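Local atomic coordinates of phosphodiesterase (Candida albicans, PDB entry 6CPT), a protein that belongs to the cyclic nucleotide phosphodiesterase family, with a largely helical, metal-containing domain of the HD type that here holds 3-isobutyl-1-methylxanthine. Residues G528-I533 against F564-A569; N465-L470 against Q552-I557; F261-T266 against N388-I393. All coordinates share one frame; numbering follows the deposited sequence.

Overall arrangement
Interactions 1 and 2 share helix 552-569 and lie on the same side of the chain's centre. They touch each other through Leu470, which packs on Phe564 and Trp565, and through Val466, which meets Gln529 and Phe532. Both also reach 3-isobutyl-1-methylxanthine. Interaction 1 is partly buried and combines apolar packing with a water link. Interaction 2 is buried and sets an isoleucine against backbone carbonyls. Interaction 3 is also buried but lies nearer the centre of the chain, with its centre about 31 Å from that of interaction 2 and about 37 Å from that of interaction 1. It joins two other helices through methyl groups and a lysine chain.

Interaction 1 (G528-I533 against F564-A569); sequences GQIFFI and FWLERA. With IBM (3-isobutyl-1-methylxanthine), chain D.
Gln529 and Trp565 face each other with similar first torsions. In each, CG is anti to the carbonyl carbon (chi1 -62° and -64°). CB of Gln529 lies over the five-membered ring of Trp565. This CH-pi contact measures 3.7 Å from CB to the ring centroid. CG of Gln529 covers the same face nearer the rim, and the bend at chi2 then carries the amide off the indole. Phe564 CD2 lies over the opposite face. Ile530 runs past the root of the indole: its CG1 is 3.8 Å from Trp565 CB. Its CD1 lies 3.6 Å from Trp565 O and also packs on Leu566 CD2 and Ala569 CB. The segments 528-533 and 564-569 cross at -134°.

One water joins the two polar ends. It accepts from Trp565 NE1 at 2.8 Å and donates to Gln529 OE1 at 3.0 Å. Gln529 NE2 gives a weak hydrogen bond to O6 of 3-isobutyl-1-methylxanthine at 3.3 Å. The Phe532 ring lies against the xanthine, with C5 of the ligand 3.6 Å above its plane and over its centre. The packing and water of Trp565 would favour the amide rotation that turns NE2 to the ligand, consistent with a second-shell role.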
loop_
_atom_site.group_PDB
_atom_site.type_symbol
_atom_site.label_atom_id
_atom_site.label_comp_id
_atom_site.label_asym_id
_atom_site.label_seq_id
_atom_site.Cartn_x
_atom_site.Cartn_y
_atom_site.Cartn_z
ATOM N N GLY A 528 12.592 19.883 -8.006
ATOM C CA GLY A 528 11.510 18.906 -8.139
ATOM C C GLY A 528 10.209 19.395 -7.512
ATOM O O GLY A 528 9.132 19.241 -8.095
ATOM N N GLN A 529 10.313 20.000 -6.329
ATOM C CA GLN A 529 9.137 20.466 -5.587
ATOM C C GLN A 529 8.481 21.675 -6.243
ATOM O O GLN A 529 7.251 21.767 -6.300
ATOM C CB GLN A 529 9.508 20.802 -4.136
ATOM C CG GLN A 529 10.032 19.623 -3.328
ATOM C CD GLN A 529 9.025 18.490 -3.210
ATOM O OE1 GLN A 529 8.052 18.585 -2.465
ATOM N NE2 GLN A 529 9.261 17.410 -3.941
ATOM N N ILE A 530 9.305 22.600 -6.732
ATOM C CA ILE A 530 8.810 23.789 -7.423
ATOM C C ILE A 530 8.080 23.375 -8.702
ATOM O O ILE A 530 6.966 23.824 -8.960
ATOM C CB ILE A 530 9.961 24.774 -7.743
ATOM C CG1 ILE A 530 10.544 25.353 -6.446
ATOM C CG2 ILE A 530 9.474 25.909 -8.641
ATOM C CD1 ILE A 530 11.963 25.869 -6.590
ATOM N N PHE A 531 8.714 22.505 -9.487
ATOM C CA PHE A 531 8.126 21.980 -10.720
ATOM C C PHE A 531 6.755 21.363 -10.456
ATOM O O PHE A 531 5.779 21.686 -11.136
ATOM C CB PHE A 531 9.071 20.939 -11.330
ATOM C CG PHE A 531 8.554 20.291 -12.589
ATOM C CD1 PHE A 531 8.827 20.842 -13.836
ATOM C CD2 PHE A 531 7.820 19.106 -12.530
ATOM C CE1 PHE A 531 8.370 20.236 -14.997
ATOM C CE2 PHE A 531 7.355 18.500 -13.687
ATOM C CZ PHE A 531 7.632 19.063 -14.922
ATOM N N PHE A 532 6.690 20.483 -9.458
ATOM C CA PHE A 532 5.467 19.733 -9.167
ATOM C C PHE A 532 4.363 20.620 -8.609
ATOM O O PHE A 532 3.197 20.452 -8.959
ATOM C CB PHE A 532 5.749 18.575 -8.200
ATOM C CG PHE A 532 4.546 17.716 -7.926
ATOM C CD1 PHE A 532 4.062 16.855 -8.899
ATOM C CD2 PHE A 532 3.885 17.784 -6.704
ATOM C CE1 PHE A 532 2.945 16.070 -8.659
ATOM C CE2 PHE A 532 2.768 17.001 -6.460
ATOM C CZ PHE A 532 2.297 16.145 -7.439
ATOM N N ILE A 533 4.725 21.556 -7.735
ATOM C CA ILE A 533 3.748 22.494 -7.178
ATOM C C ILE A 533 3.190 23.422 -8.267
ATOM O O ILE A 533 1.989 23.650 -8.330
ATOM C CB ILE A 533 4.347 23.312 -6.010
ATOM C CG1 ILE A 533 4.570 22.401 -4.798
ATOM C CG2 ILE A 533 3.434 24.473 -5.624
ATOM C CD1 ILE A 533 5.550 22.950 -3.783
ATOM N N PHE A 564 9.725 28.596 0.620
ATOM C CA PHE A 564 10.979 28.054 1.131
ATOM C C PHE A 564 11.805 27.428 0.017
ATOM O O PHE A 564 13.018 27.617 -0.043
ATOM C CB PHE A 564 10.725 27.011 2.224
ATOM C CG PHE A 564 11.979 26.361 2.730
ATOM C CD1 PHE A 564 12.701 26.930 3.772
ATOM C CD2 PHE A 564 12.455 25.191 2.150
ATOM C CE1 PHE A 564 13.862 26.337 4.234
ATOM C CE2 PHE A 564 13.616 24.595 2.609
ATOM C CZ PHE A 564 14.322 25.170 3.651
ATOM N N TRP A 565 11.148 26.667 -0.855
ATOM C CA TRP A 565 11.843 26.038 -1.978
ATOM C C TRP A 565 12.387 27.087 -2.952
ATOM O O TRP A 565 13.500 26.944 -3.461
ATOM C CB TRP A 565 10.929 25.042 -2.701
ATOM C CG TRP A 565 10.514 23.865 -1.841
ATOM C CD1 TRP A 565 9.239 23.464 -1.561
ATOM C CD2 TRP A 565 11.380 22.952 -1.152
ATOM N NE1 TRP A 565 9.257 22.359 -0.741
ATOM C CE2 TRP A 565 10.558 22.022 -0.480
ATOM C CE3 TRP A 565 12.770 22.826 -1.044
ATOM C CZ2 TRP A 565 11.078 20.985 0.291
ATOM C CZ3 TRP A 565 13.288 21.793 -0.275
ATOM C CH2 TRP A 565 12.442 20.886 0.382
ATOM N N LEU A 566 11.601 28.135 -3.199
ATOM C CA LEU A 566 12.052 29.278 -4.005
ATOM C C LEU A 566 13.204 30.039 -3.339
ATOM O O LEU A 566 14.119 30.496 -4.027
ATOM C CB LEU A 566 10.890 30.237 -4.284
ATOM C CG LEU A 566 9.813 29.732 -5.246
ATOM C CD1 LEU A 566 8.541 30.558 -5.116
ATOM C CD2 LEU A 566 10.316 29.738 -6.683
ATOM N N GLU A 567 13.160 30.167 -2.011
ATOM C CA GLU A 567 14.233 30.821 -1.248
ATOM C C GLU A 567 15.575 30.143 -1.490
ATOM O O GLU A 567 16.550 30.804 -1.838
ATOM C CB GLU A 567 13.931 30.809 0.257
ATOM C CG GLU A 567 14.950 31.554 1.119
ATOM C CD GLU A 567 15.100 30.975 2.521
ATOM O OE1 GLU A 567 14.109 30.450 3.078
ATOM O OE2 GLU A 567 16.217 31.049 3.077
ATOM N N ARG A 568 15.631 28.828 -1.302
ATOM C CA ARG A 568 16.897 28.115 -1.460
ATOM C C ARG A 568 17.222 27.748 -2.914
ATOM O O ARG A 568 18.296 27.210 -3.187
ATOM C CB ARG A 568 16.972 26.893 -0.541
ATOM C CG ARG A 568 15.976 25.778 -0.818
ATOM C CD ARG A 568 16.686 24.433 -0.889
ATOM N NE ARG A 568 17.813 24.351 0.045
ATOM C CZ ARG A 568 18.886 23.575 -0.114
ATOM N NH1 ARG A 568 19.014 22.777 -1.171
ATOM N NH2 ARG A 568 19.851 23.597 0.802
ATOM N N ALA A 569 16.307 28.034 -3.839
ATOM C CA ALA A 569 16.635 28.036 -5.267
ATOM C C ALA A 569 17.585 29.199 -5.569
ATOM O O ALA A 569 18.445 29.095 -6.444
ATOM C CB ALA A 569 15.374 28.139 -6.119
HETATM N N9 IBM D . 3.398 12.810 -6.447
HETATM C C8 IBM D . 3.371 13.179 -5.144
HETATM N N7 IBM D . 4.421 13.984 -4.852
HETATM C C5 IBM D . 5.142 14.148 -5.976
HETATM C C4 IBM D . 4.463 13.368 -7.033
HETATM N N3 IBM D . 4.955 13.330 -8.280
HETATM C C2 IBM D . 6.138 14.047 -8.610
HETATM N N1 IBM D . 6.848 14.820 -7.648
HETATM C C6 IBM D . 6.377 14.895 -6.314
HETATM O O6 IBM D . 6.963 15.555 -5.424
HETATM O O2 IBM D . 6.569 13.992 -9.784
HETATM C C10 IBM D . 8.069 15.531 -8.058
HETATM C C11 IBM D . 4.236 12.558 -9.311
HETATM C C12 IBM D . 4.804 11.159 -9.528
HETATM C C13 IBM D . 3.760 10.093 -9.214
HETATM C C14 IBM D . 5.307 11.002 -10.960
HETATM O O HOH W 1 7.128 20.548 -0.455
#

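Interaction 2 (N465-L470 against Q552-I557); sequences NVTRPL and QYTCDI. With IBM (3-isobutyl-1-methylxanthine), chain D.
The turn between helices 446-462 and 470-494 forms part of the 3-isobutyl-1-methylxanthine pocket, and its outer side packs on helix 552-569. Ile557 carries this contact. Its side chain leaves the helix toward the turn. With chi1 at -64°, CG2 lies anti to the backbone N and is set against two successive carbonyl oxygens on the same side of it, 3.2 Å from Thr467 O and 3.4 Å from Arg468 O. CD1 also approaches Thr467 O, at 3.4 Å.

The side chains of Thr467 and Thr554 run alongside each other in the same direction. They meet through carbon, with Thr467 CG2 4.1 Å from Thr554 CB. Their hydroxyls bond locally, Thr467 OG1 to Ser464 O and Thr554 OG1 to Leu551 O. No hydrogen bond crosses between the two segments. Trp218 NE1 bonds to Thr467 O. Asn561 ND2, further along helix 552-569, bonds to Arg468 O, so this helix also holds the turn by hydrogen bonding.

The side chain of Arg468 starts away from the helix. Its guanidinium forms a salt bridge with Asp281 and a hydrogen bond to Trp218 O. At the pocket end, Asn465 ND2 comes within 2.9 Å of N7 of the xanthine. Pro469 is the N-cap residue of helix 470-494. The arrangement is a helix-to-helix turn of an all-helical phosphodiesterase domain, with ligand on one side and a C-terminal helix on the other.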
loop_
_atom_site.group_PDB
_atom_site.type_symbol
_atom_site.label_atom_id
_atom_site.label_comp_id
_atom_site.label_asym_id
_atom_site.label_seq_id
_atom_site.Cartn_x
_atom_site.Cartn_y
_atom_site.Cartn_z
ATOM N N ASN A 465 1.829 14.983 0.066
ATOM C CA ASN A 465 3.162 15.211 0.624
ATOM C C ASN A 465 3.645 16.664 0.505
ATOM O O ASN A 465 4.347 17.142 1.393
ATOM C CB ASN A 465 4.204 14.233 0.058
ATOM C CG ASN A 465 4.305 14.278 -1.450
ATOM O OD1 ASN A 465 4.967 15.150 -2.018
ATOM N ND2 ASN A 465 3.668 13.317 -2.110
ATOM N N VAL A 466 3.266 17.356 -0.570
ATOM C CA VAL A 466 3.609 18.783 -0.723
ATOM C C VAL A 466 2.767 19.716 0.159
ATOM O O VAL A 466 3.097 20.898 0.296
ATOM C CB VAL A 466 3.540 19.264 -2.196
ATOM C CG1 VAL A 466 4.517 18.473 -3.054
ATOM C CG2 VAL A 466 2.127 19.180 -2.756
ATOM N N THR A 467 1.684 19.193 0.737
ATOM C CA THR A 467 0.836 19.948 1.658
ATOM C C THR A 467 1.089 19.608 3.133
ATOM O O THR A 467 0.425 20.164 4.012
ATOM C CB THR A 467 -0.660 19.716 1.360
ATOM O OG1 THR A 467 -1.012 18.367 1.669
ATOM C CG2 THR A 467 -0.973 19.984 -0.100
ATOM N N ARG A 468 2.015 18.687 3.408
ATOM C CA ARG A 468 2.441 18.430 4.782
ATOM C C ARG A 468 3.431 19.518 5.184
ATOM O O ARG A 468 4.057 20.136 4.312
ATOM C CB ARG A 468 3.135 17.072 4.919
ATOM C CG ARG A 468 2.324 15.872 4.446
ATOM C CD ARG A 468 1.105 15.601 5.309
ATOM N NE ARG A 468 0.514 14.298 4.990
ATOM C CZ ARG A 468 -0.426 13.682 5.704
ATOM N NH1 ARG A 468 -0.925 14.238 6.796
ATOM N NH2 ARG A 468 -0.874 12.491 5.318
ATOM N N PRO A 469 3.599 19.745 6.499
ATOM C CA PRO A 469 4.602 20.721 6.928
ATOM C C PRO A 469 5.983 20.389 6.395
ATOM O O PRO A 469 6.313 19.211 6.200
ATOM C CB PRO A 469 4.556 20.623 8.450
ATOM C CG PRO A 469 3.144 20.240 8.729
ATOM C CD PRO A 469 2.811 19.252 7.640
ATOM N N LEU A 470 6.773 21.434 6.176
ATOM C CA LEU A 470 8.022 21.364 5.411
ATOM C C LEU A 470 8.927 20.155 5.683
ATOM O O LEU A 470 9.364 19.488 4.746
ATOM C CB LEU A 470 8.820 22.659 5.623
ATOM C CG LEU A 470 10.138 22.801 4.864
ATOM C CD1 LEU A 470 9.909 22.706 3.363
ATOM C CD2 LEU A 470 10.808 24.120 5.230
ATOM N N GLN A 552 -8.797 24.652 2.915
ATOM C CA GLN A 552 -7.951 25.802 2.561
ATOM C C GLN A 552 -6.545 25.727 3.172
ATOM O O GLN A 552 -5.569 26.162 2.556
ATOM C CB GLN A 552 -8.653 27.112 2.983
ATOM C CG GLN A 552 -7.849 28.391 2.780
ATOM C CD GLN A 552 -7.505 28.663 1.329
ATOM O OE1 GLN A 552 -8.300 28.390 0.429
ATOM N NE2 GLN A 552 -6.315 29.208 1.093
ATOM N N TYR A 553 -6.441 25.173 4.378
ATOM C CA TYR A 553 -5.143 25.025 5.046
ATOM C C TYR A 553 -4.098 24.310 4.181
ATOM O O TYR A 553 -2.904 24.578 4.312
ATOM C CB TYR A 553 -5.295 24.305 6.389
ATOM C CG TYR A 553 -5.526 22.807 6.287
ATOM C CD1 TYR A 553 -4.459 21.912 6.347
ATOM C CD2 TYR A 553 -6.809 22.287 6.145
ATOM C CE1 TYR A 553 -4.665 20.543 6.262
ATOM C CE2 TYR A 553 -7.022 20.921 6.056
ATOM C CZ TYR A 553 -5.946 20.052 6.119
ATOM O OH TYR A 553 -6.158 18.690 6.036
ATOM N N THR A 554 -4.545 23.409 3.300
ATOM C CA THR A 554 -3.638 22.750 2.361
ATOM C C THR A 554 -2.971 23.776 1.438
ATOM O O THR A 554 -1.749 23.765 1.266
ATOM C CB THR A 554 -4.349 21.651 1.536
ATOM O OG1 THR A 554 -5.447 22.205 0.796
ATOM C CG2 THR A 554 -4.871 20.540 2.454
ATOM N N CYS A 555 -3.765 24.678 0.865
ATOM C CA CYS A 555 -3.212 25.772 0.055
ATOM C C CYS A 555 -2.247 26.642 0.858
ATOM O O CYS A 555 -1.227 27.094 0.328
ATOM C CB CYS A 555 -4.327 26.645 -0.521
ATOM S SG CYS A 555 -5.578 25.739 -1.458
ATOM N N ASP A 556 -2.566 26.876 2.130
ATOM C CA ASP A 556 -1.710 27.703 2.990
ATOM C C ASP A 556 -0.324 27.094 3.140
ATOM O O ASP A 556 0.683 27.789 2.985
ATOM C CB ASP A 556 -2.338 27.901 4.375
ATOM C CG ASP A 556 -3.615 28.726 4.334
ATOM O OD1 ASP A 556 -3.856 29.417 3.321
ATOM O OD2 ASP A 556 -4.380 28.679 5.318
ATOM N N ILE A 557 -0.279 25.791 3.424
ATOM C CA ILE A 557 0.987 25.088 3.634
ATOM C C ILE A 557 1.773 24.951 2.332
ATOM O O ILE A 557 2.996 25.079 2.341
ATOM C CB ILE A 557 0.771 23.698 4.281
ATOM C CG1 ILE A 557 0.174 23.855 5.685
ATOM C CG2 ILE A 557 2.083 22.928 4.355
ATOM C CD1 ILE A 557 -0.351 22.571 6.295
HETATM N N9 IBM D . 3.398 12.810 -6.447
HETATM C C8 IBM D . 3.371 13.179 -5.144
HETATM N N7 IBM D . 4.421 13.984 -4.852
HETATM C C5 IBM D . 5.142 14.148 -5.976
HETATM C C4 IBM D . 4.463 13.368 -7.033
HETATM N N3 IBM D . 4.955 13.330 -8.280
HETATM C C2 IBM D . 6.138 14.047 -8.610
HETATM N N1 IBM D . 6.848 14.820 -7.648
HETATM C C6 IBM D . 6.377 14.895 -6.314
HETATM O O6 IBM D . 6.963 15.555 -5.424
HETATM O O2 IBM D . 6.569 13.992 -9.784
HETATM C C10 IBM D . 8.069 15.531 -8.058
HETATM C C11 IBM D . 4.236 12.558 -9.311
HETATM C C12 IBM D . 4.804 11.159 -9.528
HETATM C C13 IBM D . 3.760 10.093 -9.214
HETATM C C14 IBM D . 5.307 11.002 -10.960
#

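Interaction 3 (F261-T266 against N388-I393); sequences FIVRDT and NKVLRI
Helices 253-266 and 377-394 run almost exactly antiparallel where Val263 and Val390 meet. Their short segments make an angle of 173°, and the axes come no closer than 10.4 Å. The nearest CA atoms belong to these two valines, 6.9 Å apart. Helix 377-394 has a wider pi-type turn at 388-391, and Val390 lies within it.

Val390 points at the other helix and meets three residues there. Its two methyls divide the work. CG1 is anti to the backbone N (chi1 179°) and touches Val263 CG2 at 3.9 Å and Ile262 CG2 at 4.3 Å. CG2 meets Thr266 CG2 at 3.8 Å. The valine side chains cross at about a right angle.

Thr266 CG2 also touches Lys389 CE, at 4.1 Å. The two side chains pass in opposite senses, and the lysine meets the threonine through CE, a carbon of its aliphatic chain. Lys389 extends until a bend at chi4, and it also makes a cation-pi contact with Phe93. The Thr266 hydroxyl turns back into its own helix. OG1 donates to Val263 O at 2.8 Å, in the carbonyl plane and on a lone pair. The same oxygen accepts from Thr266 N, so two bonds grip it.

Ile262 also packs on Tyr187 of helix 177-193, and Thr266 on Val351. No hydrogen bond passes between the two segments. The threonine hydroxyl donates within helix 253-266, and its methyl faces the other helix, so the buried join is made by carbon contacts.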
loop_
_atom_site.group_PDB
_atom_site.type_symbol
_atom_site.label_atom_id
_atom_site.label_comp_id
_atom_site.label_asym_id
_atom_site.label_seq_id
_atom_site.Cartn_x
_atom_site.Cartn_y
_atom_site.Cartn_z
ATOM N N PHE A 261 -3.152 -6.831 7.579
ATOM C CA PHE A 261 -1.956 -7.620 7.274
ATOM C C PHE A 261 -1.975 -8.064 5.819
ATOM O O PHE A 261 -0.947 -8.041 5.142
ATOM C CB PHE A 261 -1.825 -8.848 8.179
ATOM C CG PHE A 261 -1.029 -8.603 9.434
ATOM C CD1 PHE A 261 -1.589 -7.938 10.512
ATOM C CD2 PHE A 261 0.274 -9.064 9.544
ATOM C CE1 PHE A 261 -0.867 -7.721 11.670
ATOM C CE2 PHE A 261 1.003 -8.851 10.701
ATOM C CZ PHE A 261 0.434 -8.170 11.763
ATOM N N ILE A 262 -3.146 -8.480 5.348
ATOM C CA ILE A 262 -3.304 -8.893 3.955
ATOM C C ILE A 262 -3.074 -7.727 2.992
ATOM O O ILE A 262 -2.402 -7.892 1.973
ATOM C CB ILE A 262 -4.664 -9.595 3.737
ATOM C CG1 ILE A 262 -4.577 -11.015 4.325
ATOM C CG2 ILE A 262 -5.027 -9.648 2.266
ATOM C CD1 ILE A 262 -5.911 -11.688 4.538
ATOM N N VAL A 263 -3.588 -6.547 3.328
ATOM C CA VAL A 263 -3.316 -5.365 2.524
ATOM C C VAL A 263 -1.820 -5.061 2.510
ATOM O O VAL A 263 -1.229 -4.836 1.449
ATOM C CB VAL A 263 -4.100 -4.133 3.030
ATOM C CG1 VAL A 263 -3.650 -2.884 2.303
ATOM C CG2 VAL A 263 -5.593 -4.337 2.853
ATOM N N ARG A 264 -1.192 -5.065 3.678
ATOM C CA ARG A 264 0.244 -4.793 3.745
ATOM C C ARG A 264 1.044 -5.746 2.847
ATOM O O ARG A 264 1.972 -5.334 2.136
ATOM C CB ARG A 264 0.735 -4.882 5.189
ATOM C CG ARG A 264 2.186 -4.472 5.349
ATOM C CD ARG A 264 2.598 -4.471 6.807
ATOM N NE ARG A 264 2.845 -5.818 7.310
ATOM C CZ ARG A 264 3.332 -6.092 8.517
ATOM N NH1 ARG A 264 3.604 -5.114 9.379
ATOM N NH2 ARG A 264 3.551 -7.360 8.871
ATOM N N ASP A 265 0.665 -7.015 2.874
ATOM C CA ASP A 265 1.296 -8.045 2.051
ATOM C C ASP A 265 1.211 -7.801 0.530
ATOM O O ASP A 265 1.996 -8.393 -0.215
ATOM C CB ASP A 265 0.713 -9.425 2.385
ATOM C CG ASP A 265 1.196 -9.971 3.729
ATOM O OD1 ASP A 265 2.152 -9.403 4.308
ATOM O OD2 ASP A 265 0.615 -10.986 4.210
ATOM N N THR A 266 0.309 -6.925 0.069
ATOM C CA THR A 266 0.239 -6.600 -1.357
ATOM C C THR A 266 1.128 -5.413 -1.757
ATOM O O THR A 266 1.289 -5.156 -2.938
ATOM C CB THR A 266 -1.192 -6.309 -1.837
ATOM O OG1 THR A 266 -1.634 -5.039 -1.346
ATOM C CG2 THR A 266 -2.155 -7.402 -1.391
ATOM N N ASN A 388 -10.270 -7.665 -6.548
ATOM C CA ASN A 388 -10.402 -9.089 -6.819
ATOM C C ASN A 388 -9.538 -9.982 -5.954
ATOM O O ASN A 388 -9.908 -11.129 -5.701
ATOM C CB ASN A 388 -10.155 -9.366 -8.296
ATOM C CG ASN A 388 -11.129 -8.615 -9.180
ATOM O OD1 ASN A 388 -12.336 -8.689 -8.975
ATOM N ND2 ASN A 388 -10.615 -7.883 -10.151
ATOM N N LYS A 389 -8.401 -9.469 -5.496
ATOM C CA LYS A 389 -7.565 -10.225 -4.583
ATOM C C LYS A 389 -7.950 -9.962 -3.145
ATOM O O LYS A 389 -8.151 -10.905 -2.380
ATOM C CB LYS A 389 -6.076 -9.908 -4.770
ATOM C CG LYS A 389 -5.167 -10.702 -3.840
ATOM C CD LYS A 389 -3.699 -10.506 -4.196
ATOM C CE LYS A 389 -2.772 -11.034 -3.108
ATOM N NZ LYS A 389 -2.868 -12.505 -2.944
ATOM N N VAL A 390 -8.000 -8.691 -2.762
ATOM C CA VAL A 390 -8.120 -8.349 -1.352
ATOM C C VAL A 390 -9.581 -8.306 -0.880
ATOM O O VAL A 390 -9.970 -9.104 -0.030
ATOM C CB VAL A 390 -7.396 -7.036 -1.008
ATOM C CG1 VAL A 390 -7.580 -6.708 0.463
ATOM C CG2 VAL A 390 -5.908 -7.149 -1.340
ATOM N N LEU A 391 -10.371 -7.384 -1.421
ATOM C CA LEU A 391 -11.705 -7.136 -0.898
ATOM C C LEU A 391 -12.691 -8.269 -1.194
ATOM O O LEU A 391 -13.564 -8.539 -0.369
ATOM C CB LEU A 391 -12.255 -5.785 -1.383
ATOM C CG LEU A 391 -11.507 -4.535 -0.917
ATOM C CD1 LEU A 391 -12.122 -3.281 -1.505
ATOM C CD2 LEU A 391 -11.458 -4.438 0.605
ATOM N N ARG A 392 -12.543 -8.944 -2.338
ATOM C CA ARG A 392 -13.428 -10.067 -2.684
ATOM C C ARG A 392 -13.337 -11.206 -1.673
ATOM O O ARG A 392 -14.331 -11.879 -1.404
ATOM C CB ARG A 392 -13.123 -10.611 -4.083
ATOM C CG ARG A 392 -14.048 -11.740 -4.549
ATOM C CD ARG A 392 -15.489 -11.273 -4.688
ATOM N NE ARG A 392 -16.415 -12.385 -4.921
ATOM C CZ ARG A 392 -16.936 -13.166 -3.974
ATOM N NH1 ARG A 392 -16.633 -12.995 -2.694
ATOM N NH2 ARG A 392 -17.770 -14.138 -4.321
ATOM N N ILE A 393 -12.140 -11.418 -1.132
ATOM C CA ILE A 393 -11.895 -12.446 -0.131
ATOM C C ILE A 393 -12.102 -11.917 1.290
ATOM O O ILE A 393 -12.803 -12.547 2.091
ATOM C CB ILE A 393 -10.464 -13.012 -0.260
ATOM C CG1 ILE A 393 -10.206 -13.511 -1.688
ATOM C CG2 ILE A 393 -10.218 -14.116 0.767
ATOM C CD1 ILE A 393 -11.262 -14.444 -2.252
#